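Local coordinates for prenyltransference for protein (Lavandula lanata, PDB 5HC8), which is lavandulyl diphosphate synthase and joins two dimethylallyl diphosphate units head-to-middle into the irregular monoterpene precursor lavandulyl diphosphate, at residues K46-Q54 with D91-I102. Numbering follows the deposited sequence.
Sequences KHIISRASQ and DVKELVTSQQDI
In the cis-prenyltransferase fold, helix segments 46-54 and 91-97 run nearly parallel, 18° apart, their axes approaching to 10.9 Å, and are bridged by Gln100, in the turn after helix 91-97, reaching across to Ser50 and Ser53. Its chain runs out extended, and NE2 donates to Ser50 O at 3.1 Å, coming in slightly off the carbonyl plane. The bond is bent, with an N-H...O angle of 146°, and the same oxygen also takes the helical bond from Gln54 N. OE1 lies 3.2 Å from Ser50 OG, a possible second bond. A chi1 of 177° turns Ser53 OG away from its backbone N and against CB, CG and CD of Gln100, and two waters link it to Gln100 O and NE2. With Gln100 cut back to an alanine, Ser50 O would probably lose the amide bond that ties the turn to helix 34-54, and a gap would open beside Ser53. Deeper in, Leu95 spreads its methyls, CD1 meeting Ile49 CD1 at 4.0 Å and CD2 near Ser50 OG, while Ile102 CD1 meets Ile49 CG2. At the other end Lys46 NZ makes a long salt bridge of 4.0 Å to Asp91 OD2, its ammonium also bonding Asn43 O, and a water joins Lys46 N to that carboxylate oxygen. Ile49 continues inward onto Leu60 and Ile62 of strand 59-65, helix 225-237 flanks helix 34-54, and helix 115-128 packs against Val92 and Val96.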
loop_
_atom_site.group_PDB
_atom_site.type_symbol
_atom_site.label_atom_id
_atom_site.label_comp_id
_atom_site.label_asym_id
_atom_site.label_seq_id
_atom_site.Cartn_x
_atom_site.Cartn_y
_atom_site.Cartn_z
ATOM N N LYS A 46 8.972 -5.854 -23.871
ATOM C CA LYS A 46 9.624 -7.110 -24.186
ATOM C C LYS A 46 11.066 -7.126 -23.669
ATOM O O LYS A 46 11.538 -8.131 -23.194
ATOM C CB LYS A 46 9.508 -7.451 -25.706
ATOM C CG LYS A 46 10.177 -6.452 -26.610
ATOM C CD LYS A 46 10.103 -6.814 -28.099
ATOM C CE LYS A 46 10.597 -5.615 -28.935
ATOM N NZ LYS A 46 9.756 -4.366 -28.787
ATOM N N HIS A 47 11.754 -6.001 -23.754
ATOM C CA HIS A 47 13.179 -5.964 -23.334
ATOM C C HIS A 47 13.264 -5.997 -21.808
ATOM O O HIS A 47 14.174 -6.585 -21.234
ATOM C CB HIS A 47 13.814 -4.699 -23.810
ATOM C CG HIS A 47 13.724 -4.519 -25.280
ATOM N ND1 HIS A 47 14.329 -5.387 -26.163
ATOM C CD2 HIS A 47 13.055 -3.608 -26.031
ATOM C CE1 HIS A 47 14.063 -5.006 -27.399
ATOM N NE2 HIS A 47 13.289 -3.931 -27.345
ATOM N N ILE A 48 12.255 -5.414 -21.156
ATOM C CA ILE A 48 12.201 -5.474 -19.693
ATOM C C ILE A 48 11.948 -6.888 -19.220
ATOM O O ILE A 48 12.551 -7.332 -18.251
ATOM C CB ILE A 48 11.133 -4.495 -19.185
ATOM C CG1 ILE A 48 11.651 -3.075 -19.421
ATOM C CG2 ILE A 48 10.922 -4.686 -17.695
ATOM C CD1 ILE A 48 10.573 -2.055 -19.475
ATOM N N ILE A 49 11.019 -7.597 -19.875
ATOM C CA ILE A 49 10.686 -8.951 -19.456
ATOM C C ILE A 49 11.909 -9.876 -19.717
ATOM O O ILE A 49 12.296 -10.675 -18.884
ATOM C CB ILE A 49 9.471 -9.461 -20.233
ATOM C CG1 ILE A 49 8.224 -8.686 -19.823
ATOM C CG2 ILE A 49 9.305 -10.947 -20.043
ATOM C CD1 ILE A 49 7.068 -8.803 -20.847
ATOM N N SER A 50 12.524 -9.719 -20.886
ATOM C CA SER A 50 13.797 -10.442 -21.183
ATOM C C SER A 50 14.824 -10.231 -20.145
ATOM O O SER A 50 15.434 -11.197 -19.701
ATOM C CB SER A 50 14.469 -9.937 -22.432
ATOM O OG SER A 50 13.806 -10.425 -23.505
ATOM N N ARG A 51 15.055 -8.966 -19.801
ATOM C CA ARG A 51 16.055 -8.616 -18.806
ATOM C C ARG A 51 15.753 -9.247 -17.440
ATOM O O ARG A 51 16.637 -9.840 -16.815
ATOM C CB ARG A 51 16.230 -7.118 -18.754
ATOM C CG ARG A 51 17.240 -6.609 -17.754
ATOM C CD ARG A 51 18.669 -7.157 -17.912
ATOM N NE ARG A 51 19.289 -6.476 -19.057
ATOM C CZ ARG A 51 20.604 -6.426 -19.237
ATOM N NH1 ARG A 51 21.380 -7.006 -18.376
ATOM N NH2 ARG A 51 21.098 -5.818 -20.281
ATOM N N ALA A 52 14.487 -9.174 -16.990
ATOM C CA ALA A 52 14.110 -9.717 -15.696
ATOM C C ALA A 52 14.363 -11.232 -15.702
ATOM O O ALA A 52 14.879 -11.794 -14.722
ATOM C CB ALA A 52 12.640 -9.434 -15.408
ATOM N N SER A 53 14.063 -11.879 -16.830
ATOM C CA SER A 53 14.329 -13.324 -16.976
ATOM C C SER A 53 15.822 -13.703 -16.827
ATOM O O SER A 53 16.192 -14.561 -16.002
ATOM C CB SER A 53 13.738 -13.850 -18.288
ATOM O OG SER A 53 14.047 -15.222 -18.472
ATOM N N GLN A 54 16.661 -12.921 -17.501
ATOM C CA GLN A 54 18.113 -13.111 -17.478
ATOM C C GLN A 54 18.594 -12.918 -16.089
ATOM O O GLN A 54 19.523 -13.588 -15.645
ATOM C CB GLN A 54 18.821 -12.072 -18.324
ATOM C CG GLN A 54 18.626 -12.159 -19.836
ATOM C CD GLN A 54 19.242 -10.912 -20.521
ATOM O OE1 GLN A 54 20.338 -10.434 -20.135
ATOM N NE2 GLN A 54 18.510 -10.343 -21.490
ATOM N N ASP A 91 4.877 -9.928 -29.472
ATOM C CA ASP A 91 5.945 -9.925 -28.466
ATOM C C ASP A 91 5.784 -11.057 -27.486
ATOM O O ASP A 91 6.733 -11.772 -27.205
ATOM C CB ASP A 91 5.950 -8.591 -27.724
ATOM C CG ASP A 91 6.326 -7.455 -28.611
ATOM O OD1 ASP A 91 6.675 -7.733 -29.789
ATOM O OD2 ASP A 91 6.321 -6.294 -28.146
ATOM N N VAL A 92 4.591 -11.243 -26.954
ATOM C CA VAL A 92 4.440 -12.283 -25.976
ATOM C C VAL A 92 4.558 -13.669 -26.582
ATOM O O VAL A 92 5.118 -14.580 -25.947
ATOM C CB VAL A 92 3.127 -12.191 -25.194
ATOM C CG1 VAL A 92 2.932 -13.419 -24.341
ATOM C CG2 VAL A 92 3.166 -10.972 -24.311
ATOM N N LYS A 93 4.031 -13.827 -27.791
ATOM C CA LYS A 93 4.179 -15.113 -28.496
ATOM C C LYS A 93 5.698 -15.419 -28.665
ATOM O O LYS A 93 6.156 -16.534 -28.376
ATOM C CB LYS A 93 3.437 -15.059 -29.843
ATOM C CG LYS A 93 3.905 -16.092 -30.866
ATOM C CD LYS A 93 3.122 -15.982 -32.169
ATOM C CE LYS A 93 3.184 -17.292 -32.957
ATOM N NZ LYS A 93 3.238 -17.042 -34.422
ATOM N N GLU A 94 6.477 -14.429 -29.068
ATOM C CA GLU A 94 7.953 -14.598 -29.136
ATOM C C GLU A 94 8.628 -14.967 -27.803
ATOM O O GLU A 94 9.483 -15.837 -27.752
ATOM C CB GLU A 94 8.600 -13.320 -29.683
ATOM C CG GLU A 94 9.914 -13.552 -30.428
ATOM C CD GLU A 94 9.737 -14.383 -31.718
ATOM O OE1 GLU A 94 10.756 -14.675 -32.394
ATOM O OE2 GLU A 94 8.582 -14.748 -32.074
ATOM N N LEU A 95 8.242 -14.301 -26.714
ATOM C CA LEU A 95 8.815 -14.587 -25.422
ATOM C C LEU A 95 8.530 -16.012 -24.868
ATOM O O LEU A 95 9.403 -16.644 -24.248
ATOM C CB LEU A 95 8.311 -13.535 -24.407
ATOM C CG LEU A 95 8.848 -12.108 -24.624
ATOM C CD1 LEU A 95 7.913 -11.034 -24.059
ATOM C CD2 LEU A 95 10.212 -12.072 -23.979
ATOM N N VAL A 96 7.308 -16.490 -25.026
ATOM C CA VAL A 96 6.936 -17.754 -24.439
ATOM C C VAL A 96 7.482 -18.922 -25.299
ATOM O O VAL A 96 7.728 -20.021 -24.762
ATOM C CB VAL A 96 5.421 -17.869 -24.197
ATOM C CG1 VAL A 96 4.902 -16.688 -23.410
ATOM C CG2 VAL A 96 4.632 -17.972 -25.478
ATOM N N THR A 97 7.696 -18.658 -26.589
ATOM C CA THR A 97 8.304 -19.660 -27.524
ATOM C C THR A 97 9.817 -19.541 -27.702
ATOM O O THR A 97 10.421 -20.384 -28.367
ATOM C CB THR A 97 7.583 -19.760 -28.899
ATOM O OG1 THR A 97 7.724 -18.564 -29.670
ATOM C CG2 THR A 97 6.108 -20.034 -28.680
ATOM N N SER A 98 10.437 -18.541 -27.066
ATOM C CA SER A 98 11.894 -18.446 -26.999
ATOM C C SER A 98 12.461 -19.416 -25.996
ATOM O O SER A 98 11.735 -20.111 -25.263
ATOM C CB SER A 98 12.329 -17.040 -26.579
ATOM O OG SER A 98 12.169 -16.843 -25.177
ATOM N N GLN A 99 13.780 -19.435 -25.929
ATOM C CA GLN A 99 14.463 -20.216 -24.911
ATOM C C GLN A 99 14.265 -19.633 -23.516
ATOM O O GLN A 99 14.622 -20.271 -22.554
ATOM C CB GLN A 99 15.951 -20.330 -25.209
ATOM C CG GLN A 99 16.247 -21.203 -26.429
ATOM C CD GLN A 99 17.132 -20.492 -27.449
ATOM O OE1 GLN A 99 16.644 -19.710 -28.287
ATOM N NE2 GLN A 99 18.441 -20.752 -27.379
ATOM N N GLN A 100 13.700 -18.440 -23.378
ATOM C CA GLN A 100 13.397 -17.942 -22.017
ATOM C C GLN A 100 12.224 -18.664 -21.411
ATOM O O GLN A 100 12.143 -18.836 -20.175
ATOM C CB GLN A 100 13.265 -16.424 -22.022
ATOM C CG GLN A 100 14.611 -15.822 -22.394
ATOM C CD GLN A 100 14.681 -14.331 -22.211
ATOM O OE1 GLN A 100 13.982 -13.572 -22.906
ATOM N NE2 GLN A 100 15.548 -13.893 -21.301
ATOM N N ASP A 101 11.365 -19.188 -22.287
ATOM C CA ASP A 101 10.388 -20.148 -21.857
ATOM C C ASP A 101 9.431 -19.516 -20.838
ATOM O O ASP A 101 9.101 -20.113 -19.807
ATOM C CB ASP A 101 11.054 -21.358 -21.209
ATOM C CG ASP A 101 10.136 -22.576 -21.172
ATOM O OD1 ASP A 101 9.215 -22.698 -22.005
ATOM O OD2 ASP A 101 10.311 -23.392 -20.277
ATOM N N ILE A 102 9.008 -18.302 -21.143
ATOM C CA ILE A 102 8.221 -17.525 -20.194
ATOM C C ILE A 102 6.825 -18.056 -20.032
ATOM O O ILE A 102 6.205 -18.445 -20.988
ATOM C CB ILE A 102 8.226 -16.070 -20.637
ATOM C CG1 ILE A 102 9.611 -15.535 -20.274
ATOM C CG2 ILE A 102 7.105 -15.265 -19.971
ATOM C CD1 ILE A 102 10.129 -14.769 -21.431
HETATM O O HOH W 1 7.219 -4.954 -25.981
HETATM O O HOH W 2 12.956 -17.522 -18.044
HETATM O O HOH W 3 16.815 -16.045 -19.346
#